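Local coordinates for macrophomate synthase intermolecular Diels-Alderase (Macrophoma commelinae, PDB 1IZC), which is an enzyme of the HpcH/HpaI aldolase/citrate lyase family, built on a TIM barrel, that holds a magnesium ion and pyruvic acid in its site, at residues R282-H285 with G286-Q290; D258-P261 with S262-Q266; G26-R29 with Q30-D34. The protein carries 1 engineered substitution. All coordinates share one frame; numbering follows the deposited sequence.

Contact 1 (R282-H285 with G286-Q290); sequences RLVH and GSLAQ
Arg282 meets Gly286 through the backbone alone: Gly286 N donates to Arg282 O at 2.9 Å, while the extended Arg282 side chain takes no part. Arg282 leans on Ile158 of a third subunit.

At Leu283 the carbonyl carries two donors. Ser287 N lies 3.1 Å from Leu283 O, and Ser287 OG lies 2.9 Å from the same oxygen. The two come from opposite faces of the carbonyl plane, each tilted well out of it, so Leu283 O is gripped by two donors; the side-chain bond holds OG in place. With OG set beside its own backbone N (chi1 -64°), Ser287 can reach back one turn. The hydroxyl is also hydrogen-bonded to Gln274 NE2 of the second subunit, which gives this buried polar group one partner in its own chain and one in the second subunit.

All these residues belong to helix 276-295, which follows the last strand of the barrel. Its contacts with other chains are consistent with the exchanged C-terminal helix of this family, which packs on a neighbouring barrel.

Val284 continues the ladder with a fairly straight bond, Leu288 N to Val284 O at 2.9 Å (N-H...O 163°). Their side chains lie side by side and point the same way, with Val284 CG1 3.9 Å from Leu288 CD1. Leu288 CG comes up to the oxygen end of the same carbonyl, 3.2 Å from Val284 O. Both residues pack on Thr62 of the second subunit.

His285 closes the segment by accepting Ala289 N at 3.0 Å on its O. The methyl CB of Ala289 comes to 3.5 Å from that same His285 O, and the His285 side chain lies against Ile158 of the third subunit.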
loop_
_atom_site.group_PDB
_atom_site.type_symbol
_atom_site.label_atom_id
_atom_site.label_comp_id
_atom_site.label_asym_id
_atom_site.label_seq_id
_atom_site.Cartn_x
_atom_site.Cartn_y
_atom_site.Cartn_z
ATOM N N ARG A 282 22.301 -14.956 -3.662
ATOM C CA ARG A 282 23.529 -15.750 -3.580
ATOM C C ARG A 282 23.977 -15.998 -2.147
ATOM O O ARG A 282 24.472 -17.085 -1.822
ATOM C CB ARG A 282 24.653 -15.064 -4.374
ATOM C CG ARG A 282 24.310 -14.919 -5.849
ATOM C CD ARG A 282 25.334 -14.076 -6.616
ATOM N NE ARG A 282 24.994 -13.993 -8.037
ATOM C CZ ARG A 282 25.742 -13.394 -8.961
ATOM N NH1 ARG A 282 26.886 -12.813 -8.625
ATOM N NH2 ARG A 282 25.352 -13.387 -10.229
ATOM N N LEU A 283 23.811 -15.000 -1.285
ATOM C CA LEU A 283 24.196 -15.148 0.108
ATOM C C LEU A 283 23.389 -16.269 0.765
ATOM O O LEU A 283 23.947 -17.159 1.416
ATOM C CB LEU A 283 23.953 -13.841 0.865
ATOM C CG LEU A 283 24.211 -13.906 2.371
ATOM C CD1 LEU A 283 25.706 -14.050 2.626
ATOM C CD2 LEU A 283 23.678 -12.656 3.034
ATOM N N VAL A 284 22.072 -16.225 0.589
ATOM C CA VAL A 284 21.208 -17.229 1.193
ATOM C C VAL A 284 21.398 -18.604 0.550
ATOM O O VAL A 284 21.555 -19.607 1.252
ATOM C CB VAL A 284 19.719 -16.793 1.114
ATOM C CG1 VAL A 284 18.814 -17.886 1.673
ATOM C CG2 VAL A 284 19.516 -15.508 1.923
ATOM N N HIS A 285 21.411 -18.657 -0.780
ATOM C CA HIS A 285 21.583 -19.933 -1.469
ATOM C C HIS A 285 22.910 -20.588 -1.074
ATOM O O HIS A 285 22.981 -21.797 -0.854
ATOM C CB HIS A 285 21.563 -19.721 -2.982
ATOM C CG HIS A 285 21.640 -20.993 -3.769
ATOM N ND1 HIS A 285 20.531 -21.759 -4.062
ATOM C CD2 HIS A 285 22.694 -21.626 -4.334
ATOM C CE1 HIS A 285 20.900 -22.806 -4.781
ATOM N NE2 HIS A 285 22.207 -22.747 -4.960
ATOM N N GLY A 286 23.964 -19.779 -0.987
ATOM C CA GLY A 286 25.266 -20.309 -0.625
ATOM C C GLY A 286 25.315 -20.826 0.795
ATOM O O GLY A 286 25.932 -21.870 1.064
ATOM N N SER A 287 24.665 -20.110 1.714
ATOM C CA SER A 287 24.657 -20.524 3.112
ATOM C C SER A 287 23.893 -21.831 3.255
ATOM O O SER A 287 24.311 -22.713 4.007
ATOM C CB SER A 287 24.026 -19.447 3.996
ATOM O OG SER A 287 24.803 -18.258 3.961
ATOM N N LEU A 288 22.780 -21.956 2.530
ATOM C CA LEU A 288 21.973 -23.182 2.567
ATOM C C LEU A 288 22.792 -24.373 2.063
ATOM O O LEU A 288 22.795 -25.450 2.676
ATOM C CB LEU A 288 20.725 -23.033 1.684
ATOM C CG LEU A 288 19.668 -22.027 2.166
ATOM C CD1 LEU A 288 18.662 -21.774 1.033
ATOM C CD2 LEU A 288 18.959 -22.572 3.415
ATOM N N ALA A 289 23.480 -24.176 0.943
ATOM C CA ALA A 289 24.290 -25.236 0.356
ATOM C C ALA A 289 25.374 -25.701 1.321
ATOM O O ALA A 289 25.567 -26.904 1.512
ATOM C CB ALA A 289 24.928 -24.756 -0.948
ATOM N N GLN A 290 26.078 -24.749 1.930
ATOM C CA GLN A 290 27.146 -25.082 2.858
ATOM C C GLN A 290 26.591 -25.810 4.070
ATOM O O GLN A 290 27.176 -26.792 4.541
ATOM C CB GLN A 290 27.870 -23.821 3.316
ATOM C CG GLN A 290 28.742 -23.196 2.252
ATOM C CD GLN A 290 29.295 -21.853 2.682
ATOM O OE1 GLN A 290 29.646 -21.657 3.851
ATOM N NE2 GLN A 290 29.387 -20.918 1.736
#

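Contact 2 (D258-P261 with S262-Q266); sequences DMVP and SLIEQ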
loop_
_atom_site.group_PDB
_atom_site.type_symbol
_atom_site.label_atom_id
_atom_site.label_comp_id
_atom_site.label_asym_id
_atom_site.label_seq_id
_atom_site.Cartn_x
_atom_site.Cartn_y
_atom_site.Cartn_z
ATOM N N ASP A 258 36.855 -7.924 -6.259
ATOM C CA ASP A 258 38.275 -7.879 -6.590
ATOM C C ASP A 258 38.554 -7.300 -7.979
ATOM O O ASP A 258 39.709 -7.142 -8.364
ATOM C CB ASP A 258 38.940 -9.262 -6.453
ATOM C CG ASP A 258 38.269 -10.338 -7.284
ATOM O OD1 ASP A 258 37.617 -10.019 -8.300
ATOM O OD2 ASP A 258 38.413 -11.525 -6.920
ATOM N N MET A 259 37.500 -6.968 -8.719
ATOM C CA MET A 259 37.657 -6.389 -10.053
ATOM C C MET A 259 37.847 -4.872 -9.984
ATOM O O MET A 259 38.251 -4.240 -10.960
ATOM C CB MET A 259 36.415 -6.661 -10.902
ATOM C CG MET A 259 36.143 -8.118 -11.219
ATOM S SD MET A 259 34.541 -8.258 -12.035
ATOM C CE MET A 259 34.940 -7.623 -13.711
ATOM N N VAL A 260 37.550 -4.292 -8.830
ATOM C CA VAL A 260 37.630 -2.850 -8.660
ATOM C C VAL A 260 38.915 -2.173 -9.159
ATOM O O VAL A 260 38.846 -1.192 -9.915
ATOM C CB VAL A 260 37.333 -2.470 -7.188
ATOM C CG1 VAL A 260 37.639 -1.008 -6.940
ATOM C CG2 VAL A 260 35.849 -2.746 -6.893
ATOM N N PRO A 261 40.096 -2.674 -8.764
ATOM C CA PRO A 261 41.313 -2.012 -9.253
ATOM C C PRO A 261 41.382 -1.936 -10.771
ATOM O O PRO A 261 41.711 -0.894 -11.336
ATOM C CB PRO A 261 42.431 -2.867 -8.663
ATOM C CG PRO A 261 41.852 -3.263 -7.338
ATOM C CD PRO A 261 40.429 -3.667 -7.725
ATOM N N SER A 262 41.062 -3.037 -11.433
ATOM C CA SER A 262 41.100 -3.073 -12.886
ATOM C C SER A 262 40.077 -2.100 -13.472
ATOM O O SER A 262 40.352 -1.410 -14.459
ATOM C CB SER A 262 40.810 -4.486 -13.389
ATOM O OG SER A 262 40.880 -4.528 -14.806
ATOM N N LEU A 263 38.893 -2.039 -12.866
ATOM C CA LEU A 263 37.872 -1.127 -13.369
ATOM C C LEU A 263 38.343 0.314 -13.226
ATOM O O LEU A 263 38.133 1.126 -14.122
ATOM C CB LEU A 263 36.546 -1.333 -12.619
ATOM C CG LEU A 263 35.925 -2.718 -12.833
ATOM C CD1 LEU A 263 34.723 -2.904 -11.913
ATOM C CD2 LEU A 263 35.517 -2.881 -14.299
ATOM N N ILE A 264 38.981 0.638 -12.105
ATOM C CA ILE A 264 39.462 1.999 -11.907
ATOM C C ILE A 264 40.525 2.320 -12.956
ATOM O O ILE A 264 40.550 3.422 -13.503
ATOM C CB ILE A 264 40.041 2.195 -10.487
ATOM C CG1 ILE A 264 38.888 2.174 -9.466
ATOM C CG2 ILE A 264 40.804 3.528 -10.397
ATOM C CD1 ILE A 264 39.333 2.129 -8.026
ATOM N N GLU A 265 41.382 1.348 -13.254
ATOM C CA GLU A 265 42.440 1.555 -14.248
ATOM C C GLU A 265 41.830 1.797 -15.621
ATOM O O GLU A 265 42.408 2.496 -16.459
ATOM C CB GLU A 265 43.370 0.336 -14.307
ATOM C CG GLU A 265 44.109 0.076 -13.007
ATOM C CD GLU A 265 44.966 -1.181 -13.054
ATOM O OE1 GLU A 265 44.439 -2.258 -13.418
ATOM O OE2 GLU A 265 46.168 -1.091 -12.720
ATOM N N GLN A 266 40.658 1.217 -15.837
ATOM C CA GLN A 266 39.939 1.352 -17.096
ATOM C C GLN A 266 39.142 2.650 -17.201
ATOM O O GLN A 266 38.561 2.940 -18.246
ATOM C CB GLN A 266 38.990 0.175 -17.282
ATOM C CG GLN A 266 39.679 -1.148 -17.489
ATOM C CD GLN A 266 38.692 -2.285 -17.596
ATOM O OE1 GLN A 266 37.795 -2.266 -18.444
ATOM N NE2 GLN A 266 38.847 -3.287 -16.737
HETATM O O HOH W 1 41.144 -5.711 -10.420
#
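Two flat side-chain ends border this turn, the Glu265 carboxylate beside Pro261 and the Gln266 amide beside Ser262. Glu265 touches Pro261 chiefly through its stem, CG standing 3.1 Å from Pro261 O. The Gln266 amide works through its NE2, which donates to Ser262 OG at 3.1 Å; the bond is only 10° out of plane, so the hydroxyl oxygen lies in the amide plane. A second, weak bond from the same NE2 goes to Ser262 O. OG of Ser262 is turned anti to its N (chi1 -179°), which swings it forward along the chain to the amide.

Water 1 bridges Asp258 to Ser262 across the first turn: it donates to Asp258 O at 2.9 Å and accepts from Ser262 N at 2.9 Å. The repeating bonds then run from Leu263 N to Met259 O (3.0 Å) and from Ile264 N to Val260 O (2.9 Å), both fairly straight. Apolar contacts follow the same spacing. Val260 CG1 is 3.7 Å from Ile264 CD1, where the two side chains cross at a slant, and Met259 CB lies 4.2 Å from Leu263 CD1.

Helix 260-265 is the connection of a right-handed beta-alpha-beta crossover between the neighbouring parallel strands 250-253 and 271-275. Val260 and Leu263 lie on Val273 and Ile271 of the latter strand, and Val260 and Ile264 on Met44 of strand 43-48. Outward, Val260 and Ile264 meet Ser294 and Ala295 in helix 276-295 of the second subunit, while Pro261 and Glu265 touch its Gln297 and Phe298.

Contact 3 (G26-R29 with Q30-D34); sequences GNLR and QALKD
Asn27 is the N-cap of helix 28-37, and its side chain meets Gln30: Gln30 N donates to Asn27 OD1 at 2.9 Å (N-H...O 160°). The donor stands above the carbonyl plane, 62° out of it. CG of Asn27, anti to its N (chi1 -161°), brings the amide over the turn, where ND2 also lies 3.5 Å from Gln30 CB. Backbone Asn27 O takes Ala31 N at 3.1 Å. Farther on, Gln30 NE2 donates in its amide plane to Asp34 OD1 at 2.9 Å, and Asp34 OD2 is bonded to Tyr17 OH.

This helix precedes the first barrel strand and lies across the N-terminal ends of several strands. Leu28 packs on Leu43, Leu97 and Cys179, each the first residue of its strand, and its CD1 is 3.9 Å from Leu32 CG.

Arg29 and Lys33 run side by side, with Lys33 NZ 3.3 Å from Arg29 CG. Water 2 accepts from Arg29 NH1 at 2.9 Å, in the guanidinium plane; its link to Lys33 NZ is too short to trust. Arg29 NH2 is bonded to the backbone oxygens of Val178 and Asn175.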
loop_
_atom_site.group_PDB
_atom_site.type_symbol
_atom_site.label_atom_id
_atom_site.label_comp_id
_atom_site.label_asym_id
_atom_site.label_seq_id
_atom_site.Cartn_x
_atom_site.Cartn_y
_atom_site.Cartn_z
ATOM N N GLY A 26 22.296 15.703 -3.624
ATOM C CA GLY A 26 23.638 16.004 -3.172
ATOM C C GLY A 26 24.446 16.314 -4.423
ATOM O O GLY A 26 23.983 16.075 -5.547
ATOM N N ASN A 27 25.661 16.820 -4.250
ATOM C CA ASN A 27 26.461 17.202 -5.413
ATOM C C ASN A 27 27.243 16.077 -6.089
ATOM O O ASN A 27 28.465 15.955 -5.912
ATOM C CB ASN A 27 27.416 18.336 -5.041
ATOM C CG ASN A 27 27.923 19.075 -6.265
ATOM O OD1 ASN A 27 27.821 18.569 -7.381
ATOM N ND2 ASN A 27 28.477 20.270 -6.062
ATOM N N LEU A 28 26.544 15.269 -6.882
ATOM C CA LEU A 28 27.185 14.170 -7.592
ATOM C C LEU A 28 28.147 14.733 -8.639
ATOM O O LEU A 28 29.178 14.129 -8.937
ATOM C CB LEU A 28 26.130 13.264 -8.250
ATOM C CG LEU A 28 26.648 12.138 -9.154
ATOM C CD1 LEU A 28 27.543 11.185 -8.323
ATOM C CD2 LEU A 28 25.470 11.380 -9.778
ATOM N N ARG A 29 27.806 15.896 -9.194
ATOM C CA ARG A 29 28.663 16.535 -10.194
ATOM C C ARG A 29 30.084 16.698 -9.629
ATOM O O ARG A 29 31.083 16.321 -10.271
ATOM C CB ARG A 29 28.081 17.911 -10.567
ATOM C CG ARG A 29 28.755 18.630 -11.755
ATOM C CD ARG A 29 28.151 18.198 -13.108
ATOM N NE ARG A 29 26.718 18.475 -13.175
ATOM C CZ ARG A 29 26.164 19.663 -13.436
ATOM N NH1 ARG A 29 26.904 20.747 -13.680
ATOM N NH2 ARG A 29 24.846 19.771 -13.438
ATOM N N GLN A 30 30.175 17.251 -8.421
ATOM C CA GLN A 30 31.473 17.471 -7.796
ATOM C C GLN A 30 32.099 16.162 -7.336
ATOM O O GLN A 30 33.317 15.988 -7.403
ATOM C CB GLN A 30 31.349 18.423 -6.601
ATOM C CG GLN A 30 32.699 18.909 -6.087
ATOM C CD GLN A 30 33.465 19.657 -7.171
ATOM O OE1 GLN A 30 32.929 20.579 -7.786
ATOM N NE2 GLN A 30 34.711 19.259 -7.417
ATOM N N ALA A 31 31.274 15.233 -6.861
ATOM C CA ALA A 31 31.814 13.953 -6.410
ATOM C C ALA A 31 32.539 13.265 -7.557
ATOM O O ALA A 31 33.612 12.686 -7.369
ATOM C CB ALA A 31 30.691 13.052 -5.883
ATOM N N LEU A 32 31.951 13.329 -8.751
ATOM C CA LEU A 32 32.577 12.709 -9.913
ATOM C C LEU A 32 33.864 13.432 -10.286
ATOM O O LEU A 32 34.859 12.789 -10.611
ATOM C CB LEU A 32 31.623 12.698 -11.106
ATOM C CG LEU A 32 30.435 11.741 -10.927
ATOM C CD1 LEU A 32 29.420 11.962 -12.049
ATOM C CD2 LEU A 32 30.938 10.300 -10.919
ATOM N N LYS A 33 33.850 14.760 -10.248
ATOM C CA LYS A 33 35.058 15.511 -10.575
ATOM C C LYS A 33 36.162 15.179 -9.574
ATOM O O LYS A 33 37.332 15.036 -9.952
ATOM C CB LYS A 33 34.776 17.017 -10.570
ATOM C CG LYS A 33 33.952 17.479 -11.778
ATOM C CD LYS A 33 33.377 18.878 -11.586
ATOM C CE LYS A 33 32.497 19.272 -12.782
ATOM N NZ LYS A 33 31.502 20.349 -12.485
ATOM N N ASP A 34 35.793 15.044 -8.301
ATOM C CA ASP A 34 36.779 14.722 -7.270
ATOM C C ASP A 34 37.361 13.321 -7.459
ATOM O O ASP A 34 38.553 13.099 -7.210
ATOM C CB ASP A 34 36.164 14.855 -5.870
ATOM C CG ASP A 34 35.846 16.293 -5.502
ATOM O OD1 ASP A 34 36.321 17.224 -6.192
ATOM O OD2 ASP A 34 35.118 16.505 -4.510
HETATM O O HOH W 2 29.645 21.678 -13.548
#

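In the fold
Centres of contacts 3, 2 and 1 lie about 12, 18 and 28 Å from the chain centre, and their surroundings change accordingly. Each is partly buried, but by different neighbours. Contact 3 is covered by its own chain at the strand starts, with no other subunit touching it. Contact 2 faces barrel strands inward and the C-terminal region of a second subunit outward, whereas contact 1 lies on this chain's own copy of that C-terminal helix and leans on two other subunits. Contacts 2 and 3 share strand 43-48 as a neighbour. Chemically, 26-34 has a side-chain cap, 258-266 a water bridge and an amide-hydroxyl bond, and 282-290 a serine hydroxyl on a mid-helix carbonyl.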